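Local coordinates for superoxide dismutase [Cu-Zn] (Bacteroidetes bacterium GWA2_30_7, PDB 7B4O), which probably catalyses the dismutation of superoxide to oxygen and hydrogen peroxide at a copper-zinc site, here occupied by zinc in both metal positions, at residues Ser122-Asn128 / Ala140-Cys146; Thr6-Val10 / Ile149-Lys153; Lys75-Ala79 / Asp130-Pro136. One frame throughout, in Å; residues are numbered along the deposited sequence.

Contact 1 (Ser122-Asn128 / Ala140-Cys146). With ZN (zinc ion), chain E.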
# COMPACT_ATOMS: atom_id res chain seq x y z
N SER A 122 2.20 1.43 -6.94
CA SER A 122 1.99 2.73 -6.28
C SER A 122 1.14 3.65 -7.14
O SER A 122 1.20 3.59 -8.36
CB SER A 122 3.30 3.38 -5.95
OG SER A 122 4.13 3.44 -7.09
N MET A 123 0.42 4.55 -6.48
CA MET A 123 -0.11 5.77 -7.11
C MET A 123 0.87 6.89 -6.80
O MET A 123 1.31 7.01 -5.64
CB MET A 123 -1.51 6.12 -6.59
CG MET A 123 -2.62 5.20 -7.09
SD MET A 123 -2.79 5.24 -8.89
CE MET A 123 -2.93 7.00 -9.19
N ILE A 124 1.21 7.66 -7.82
CA ILE A 124 2.01 8.91 -7.68
C ILE A 124 1.16 10.04 -8.24
O ILE A 124 0.65 9.93 -9.35
CB ILE A 124 3.37 8.79 -8.39
CG1 ILE A 124 4.28 7.78 -7.71
CG2 ILE A 124 4.03 10.16 -8.47
CD1 ILE A 124 4.76 8.21 -6.31
N VAL A 125 1.05 11.12 -7.47
CA VAL A 125 0.48 12.39 -7.96
C VAL A 125 1.65 13.34 -8.16
O VAL A 125 2.55 13.39 -7.32
CB VAL A 125 -0.60 12.95 -7.01
CG1 VAL A 125 -1.20 14.23 -7.56
CG2 VAL A 125 -1.67 11.91 -6.74
N HIS A 126 1.64 14.05 -9.28
CA HIS A 126 2.75 14.93 -9.69
C HIS A 126 2.42 16.40 -9.44
O HIS A 126 1.25 16.78 -9.33
CB HIS A 126 3.11 14.69 -11.16
CG HIS A 126 3.80 13.39 -11.40
ND1 HIS A 126 5.16 13.26 -11.26
CD2 HIS A 126 3.33 12.17 -11.79
CE1 HIS A 126 5.51 12.00 -11.54
NE2 HIS A 126 4.41 11.31 -11.89
N LYS A 127 3.47 17.21 -9.36
CA LYS A 127 3.37 18.66 -9.13
C LYS A 127 2.72 19.33 -10.34
O LYS A 127 1.89 20.23 -10.15
CB LYS A 127 4.76 19.24 -8.86
CG LYS A 127 4.76 20.74 -8.61
CD LYS A 127 6.12 21.32 -8.33
CE LYS A 127 6.12 22.84 -8.35
NZ LYS A 127 4.89 23.41 -7.74
N ASN A 128 3.10 18.91 -11.55
CA ASN A 128 2.65 19.56 -12.80
C ASN A 128 1.77 18.61 -13.62
O ASN A 128 1.61 17.43 -13.26
CB ASN A 128 3.85 20.05 -13.60
CG ASN A 128 4.68 21.03 -12.80
OD1 ASN A 128 4.14 21.88 -12.08
ND2 ASN A 128 5.99 20.88 -12.88
N ALA A 140 5.68 15.60 -16.00
CA ALA A 140 4.76 16.03 -14.92
C ALA A 140 5.56 16.52 -13.70
O ALA A 140 4.93 16.96 -12.73
CB ALA A 140 3.82 14.91 -14.56
N GLY A 141 6.88 16.45 -13.73
CA GLY A 141 7.73 17.02 -12.68
C GLY A 141 7.66 16.22 -11.39
O GLY A 141 7.47 14.99 -11.43
N ALA A 142 7.81 16.92 -10.26
CA ALA A 142 8.08 16.30 -8.95
C ALA A 142 6.88 15.46 -8.50
O ALA A 142 5.74 15.64 -9.00
CB ALA A 142 8.42 17.37 -7.94
N ARG A 143 7.14 14.58 -7.55
CA ARG A 143 6.13 13.68 -6.95
C ARG A 143 5.65 14.33 -5.66
O ARG A 143 6.50 14.57 -4.77
CB ARG A 143 6.76 12.32 -6.72
CG ARG A 143 7.37 11.73 -7.98
CD ARG A 143 8.12 10.43 -7.77
NE ARG A 143 8.68 10.04 -9.06
CZ ARG A 143 8.96 8.80 -9.42
NH1 ARG A 143 8.79 7.78 -8.61
NH2 ARG A 143 9.45 8.59 -10.64
N VAL A 144 4.36 14.64 -5.57
CA VAL A 144 3.80 15.36 -4.40
C VAL A 144 3.13 14.39 -3.45
O VAL A 144 2.88 14.77 -2.30
CB VAL A 144 2.84 16.50 -4.82
CG1 VAL A 144 3.55 17.49 -5.72
CG2 VAL A 144 1.56 16.03 -5.45
N ALA A 145 2.81 13.17 -3.90
CA ALA A 145 2.13 12.19 -3.03
C ALA A 145 2.35 10.79 -3.56
O ALA A 145 2.58 10.63 -4.77
CB ALA A 145 0.67 12.52 -2.90
N CYS A 146 2.30 9.81 -2.67
CA CYS A 146 2.60 8.39 -2.99
C CYS A 146 1.65 7.54 -2.14
O CYS A 146 1.45 7.85 -0.95
CB CYS A 146 4.05 8.05 -2.69
SG CYS A 146 4.59 6.41 -3.22
ZN ZN E . 4.34 9.59 -12.79

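Contact 2 (Thr6-Val10 / Ile149-Lys153)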
# COMPACT_ATOMS: atom_id res chain seq x y z
N THR A 6 -10.47 -10.60 -6.58
CA THR A 6 -10.44 -9.17 -6.17
C THR A 6 -11.35 -8.37 -7.11
O THR A 6 -11.16 -8.46 -8.35
CB THR A 6 -9.01 -8.63 -6.17
OG1 THR A 6 -8.24 -9.45 -5.29
CG2 THR A 6 -8.94 -7.17 -5.78
N GLN A 7 -12.32 -7.64 -6.54
CA GLN A 7 -13.30 -6.79 -7.27
C GLN A 7 -13.01 -5.32 -7.00
O GLN A 7 -13.57 -4.47 -7.70
CB GLN A 7 -14.73 -7.07 -6.80
CG GLN A 7 -15.20 -8.49 -7.03
CD GLN A 7 -15.17 -8.87 -8.49
OE1 GLN A 7 -14.45 -9.79 -8.88
NE2 GLN A 7 -15.92 -8.15 -9.30
N LYS A 8 -12.20 -5.02 -5.99
CA LYS A 8 -11.98 -3.64 -5.52
C LYS A 8 -10.54 -3.49 -5.04
O LYS A 8 -10.03 -4.39 -4.35
CB LYS A 8 -12.97 -3.30 -4.39
CG LYS A 8 -12.85 -1.89 -3.84
CD LYS A 8 -13.95 -1.56 -2.87
CE LYS A 8 -13.67 -0.30 -2.09
NZ LYS A 8 -14.71 -0.04 -1.07
N ALA A 9 -9.92 -2.37 -5.38
CA ALA A 9 -8.60 -2.00 -4.85
C ALA A 9 -8.72 -0.61 -4.26
O ALA A 9 -9.55 0.19 -4.72
CB ALA A 9 -7.54 -2.06 -5.92
N VAL A 10 -7.91 -0.36 -3.24
CA VAL A 10 -7.96 0.91 -2.48
C VAL A 10 -6.54 1.42 -2.34
O VAL A 10 -5.64 0.64 -2.03
CB VAL A 10 -8.64 0.72 -1.11
CG1 VAL A 10 -8.67 2.04 -0.35
CG2 VAL A 10 -10.04 0.15 -1.25
N ILE A 149 -1.33 0.50 -3.70
CA ILE A 149 -2.66 -0.03 -4.09
C ILE A 149 -2.86 -1.39 -3.43
O ILE A 149 -2.08 -2.33 -3.69
CB ILE A 149 -2.77 -0.11 -5.62
CG1 ILE A 149 -2.52 1.26 -6.26
CG2 ILE A 149 -4.12 -0.69 -6.02
CD1 ILE A 149 -2.31 1.20 -7.76
N GLY A 150 -3.89 -1.48 -2.59
CA GLY A 150 -4.19 -2.70 -1.83
C GLY A 150 -5.49 -3.35 -2.25
O GLY A 150 -6.32 -2.72 -2.93
N ILE A 151 -5.68 -4.58 -1.77
CA ILE A 151 -6.90 -5.39 -2.02
C ILE A 151 -8.02 -4.88 -1.10
O ILE A 151 -7.81 -4.88 0.12
CB ILE A 151 -6.58 -6.87 -1.80
CG1 ILE A 151 -5.56 -7.35 -2.84
CG2 ILE A 151 -7.84 -7.71 -1.81
CD1 ILE A 151 -4.97 -8.70 -2.54
N GLY A 152 -9.15 -4.50 -1.68
CA GLY A 152 -10.37 -4.11 -0.93
C GLY A 152 -11.36 -5.24 -0.81
O GLY A 152 -11.24 -6.22 -1.55
N LYS A 153 -12.28 -5.10 0.14
CA LYS A 153 -13.37 -6.07 0.42
C LYS A 153 -14.47 -5.82 -0.61
O LYS A 153 -14.93 -6.77 -1.22
CB LYS A 153 -13.88 -5.88 1.85
CG LYS A 153 -15.12 -6.68 2.22
CD LYS A 153 -15.49 -6.58 3.68
CE LYS A 153 -15.71 -5.17 4.19
NZ LYS A 153 -16.76 -4.46 3.43
OXT LYS A 153 -14.89 -4.67 -0.83
O HOH W 1 -12.48 -7.21 -3.86
O HOH W 2 -14.50 -2.32 0.38

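Contact 3 (Lys75-Ala79 / Asp130-Pro136). With ZN (zinc ion), chain F.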
# COMPACT_ATOMS: atom_id res chain seq x y z
N LYS A 75 5.39 -0.33 -23.48
CA LYS A 75 4.80 0.60 -24.46
C LYS A 75 5.24 2.03 -24.12
O LYS A 75 5.97 2.23 -23.13
CB LYS A 75 3.29 0.38 -24.50
CG LYS A 75 2.93 -0.92 -25.21
CD LYS A 75 1.45 -1.22 -25.33
CE LYS A 75 0.69 -0.20 -26.16
NZ LYS A 75 1.10 -0.22 -27.58
N SER A 76 4.86 2.97 -24.98
CA SER A 76 5.18 4.41 -24.86
C SER A 76 4.21 5.06 -23.88
O SER A 76 3.13 4.52 -23.66
CB SER A 76 5.13 5.08 -26.20
OG SER A 76 6.10 4.53 -27.05
N HIS A 77 4.59 6.21 -23.34
CA HIS A 77 3.73 7.03 -22.46
C HIS A 77 2.62 7.67 -23.29
O HIS A 77 2.92 8.17 -24.40
CB HIS A 77 4.56 8.10 -21.76
CG HIS A 77 3.74 8.94 -20.85
ND1 HIS A 77 3.25 8.48 -19.63
CD2 HIS A 77 3.24 10.19 -21.01
CE1 HIS A 77 2.53 9.43 -19.08
NE2 HIS A 77 2.51 10.49 -19.89
N GLY A 78 1.41 7.72 -22.77
CA GLY A 78 0.30 8.43 -23.44
C GLY A 78 -0.82 8.78 -22.49
O GLY A 78 -0.60 8.77 -21.26
N ALA A 79 -1.98 9.08 -23.07
CA ALA A 79 -3.22 9.43 -22.35
C ALA A 79 -4.00 8.15 -22.06
O ALA A 79 -3.85 7.15 -22.76
CB ALA A 79 -4.03 10.39 -23.18
N ASP A 130 0.58 16.25 -16.61
CA ASP A 130 1.09 15.26 -17.58
C ASP A 130 0.68 15.75 -18.97
O ASP A 130 -0.53 15.87 -19.20
CB ASP A 130 0.50 13.89 -17.24
CG ASP A 130 0.88 12.74 -18.17
OD1 ASP A 130 1.42 13.00 -19.27
OD2 ASP A 130 0.61 11.60 -17.80
N ASP A 131 1.65 16.02 -19.84
CA ASP A 131 1.34 16.58 -21.19
C ASP A 131 0.86 15.48 -22.13
O ASP A 131 0.48 15.82 -23.26
CB ASP A 131 2.52 17.38 -21.76
CG ASP A 131 3.74 16.57 -22.13
OD1 ASP A 131 3.62 15.35 -22.32
OD2 ASP A 131 4.82 17.19 -22.25
N LEU A 132 0.86 14.21 -21.68
CA LEU A 132 0.28 13.04 -22.40
C LEU A 132 1.09 12.68 -23.65
O LEU A 132 0.64 11.80 -24.40
CB LEU A 132 -1.18 13.32 -22.76
CG LEU A 132 -2.07 13.84 -21.63
CD1 LEU A 132 -3.48 14.12 -22.12
CD2 LEU A 132 -2.09 12.86 -20.47
N LYS A 133 2.26 13.29 -23.86
CA LYS A 133 3.01 13.17 -25.14
C LYS A 133 4.50 12.98 -24.92
O LYS A 133 5.09 12.16 -25.65
CB LYS A 133 2.76 14.39 -26.03
CG LYS A 133 1.32 14.56 -26.49
CD LYS A 133 0.81 13.45 -27.37
CE LYS A 133 -0.58 13.70 -27.91
NZ LYS A 133 -1.08 12.52 -28.66
N THR A 134 5.11 13.75 -24.01
CA THR A 134 6.58 13.71 -23.80
C THR A 134 6.96 12.34 -23.24
O THR A 134 6.31 11.90 -22.27
CB THR A 134 7.07 14.86 -22.91
OG1 THR A 134 6.66 16.10 -23.50
CG2 THR A 134 8.57 14.85 -22.74
N GLN A 135 7.97 11.70 -23.84
CA GLN A 135 8.46 10.38 -23.40
C GLN A 135 9.58 10.59 -22.40
O GLN A 135 10.36 11.54 -22.54
CB GLN A 135 8.93 9.57 -24.61
CG GLN A 135 7.85 9.35 -25.64
CD GLN A 135 6.66 8.63 -25.06
OE1 GLN A 135 6.80 7.59 -24.43
NE2 GLN A 135 5.48 9.20 -25.26
N PRO A 136 9.73 9.72 -21.38
CA PRO A 136 8.80 8.62 -21.11
C PRO A 136 7.75 8.84 -20.01
O PRO A 136 7.05 7.89 -19.67
CB PRO A 136 9.78 7.53 -20.64
CG PRO A 136 10.80 8.31 -19.83
CD PRO A 136 10.92 9.65 -20.52
ZN ZN F . 3.42 6.70 -18.59
O HOH W 3 -1.21 9.66 -18.57

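Contact 1 (Ser122-Asn128 / Ala140-Cys146)
This is a classic beta bulge between antiparallel neighbours of the superoxide dismutase Greek-key barrel: Val144 and Ala145 both face Val125, and Val125 O accepts from Val144 N at 2.8 Å and only weakly from Ala145 N at 3.4 Å. Beyond the bulge, His126 pairs with Arg143. His126, chi1 in m, turns its NE2 to the zinc at 1.9 Å, in the position copper takes in the family; His51 and His53 bind the same zinc, and His69 also belongs to the site. Its other nitrogen, ND1, donates to Gly141 O at 2.9 Å, fixing the ring's orientation, while Ala140 CB covers one ring face in a CH-pi contact. Arg143 runs m, t, t from the same face of the sheet; its NH1 is held by Gly63 O and Gly67 O, and it is probably the family's active-site arginine. Cys146, chi1 t, is disulfide-bonded to Cys58, and Ile124, folded m, m, lays its CD1 3.6 Å from Cys146 SG.

Contact 2 (Thr6-Val10 / Ile149-Lys153)
Here the first and last strands of the chain, 8-15 and 143-151, lie antiparallel next to each other in the barrel, so residues almost at the two termini are joined. Three strong backbone hydrogen bonds do the work. Val10 and Gly150 form a hydrogen-bonded pair, with Val10 N donating to Gly150 O at 2.9 Å and Gly150 N to Val10 O at 2.8 Å; two residues further toward the termini Gly152 N reaches Lys8 O at 2.8 Å. Between them sits the non-hydrogen-bonded pair Ala9 and Ile151. Ala9 turns its backbone polar groups the other way, to Phe27 of strand 22-30, and Ile151 gives its own to the second subunit.

Past the paired strands, water takes over. Water 1 accepts from Gln7 N at 2.7 Å and donates to Gly152 O at 2.8 Å, spanning a gap where the segments have splayed. Water 2 accepts from Lys8 NZ at 2.7 Å and donates to Lys153 OXT at 2.7 Å, so ammonium and terminal carboxylate meet through solvent. Gly152 matters for fit: a CB there would come within 3.0 Å of Lys8 CG. Apolar packing is slight, chiefly Ala9 CB on Ile149 CG2 at 3.7 Å.

With Ile151 packed on Arg121 and Lys153 on Cys55 of the second subunit, this end of the strand pair belongs to the dimer interface. The chemistry implies a junction held mainly by main-chain hydrogen bonds, with its charged terminus tied in through water.

Contact 3 (Lys75-Ala79 / Asp130-Pro136)
The contact belongs to the zinc site of the dismutase and carries the secondary bridge known from this family, an aspartate that links ligands of the two metals from the second shell. His77 binds the zinc through ND1 at 2.1 Å, sharing it with His69, His86 and Asp89. Its far nitrogen, NE2, donates to Asp130 OD1 at 2.8 Å, while Asp130 OD2 takes a hydrogen bond from His51, a ligand of the other metal. The carboxylate is itself held in place: OD1 also accepts from Leu132 N at 2.8 Å in an Asx turn, and a water donates to both Asp130 OD2 and Gly78 O. Gln135 grips the main chain of His77 at both ends, OE1 accepting from His77 N at 2.8 Å and NE2 donating to His77 O at 2.9 Å. Nearby, Ala79 CB rests on Leu132 CD1 at 3.9 Å, the apolar touch between the segments. Both segments are loop: 75-79 lies between strands 46-53 and 89-95, while the loop segment 130-136 lies between strands 122-126 and 143-151, with Asp130 N anchored to Asn92 of strand 89-95.

In the fold
Contact 1 is buried, in the middle of the sheet, and carries a metal ligand; contacts 2 and 3 are only partly buried and sit on opposite sides of the chain's centre. Strand 143-151 serves both contact 1 and contact 2, and they touch where Met123 CG meets Ile149 CG1 at 4.0 Å. Contact 3 has no strand of its own, but its loop 130-136 runs on from segment 122-128 and leads into 140-146, and Ala140 CB lies 4.1 Å from Asp130 N. Contacts 1 and 3 each hold a zinc-binding histidine and position its second nitrogen, one with backbone carbonyl, the other with carboxylate. Contact 2 holds no metal ligand and faces the second subunit.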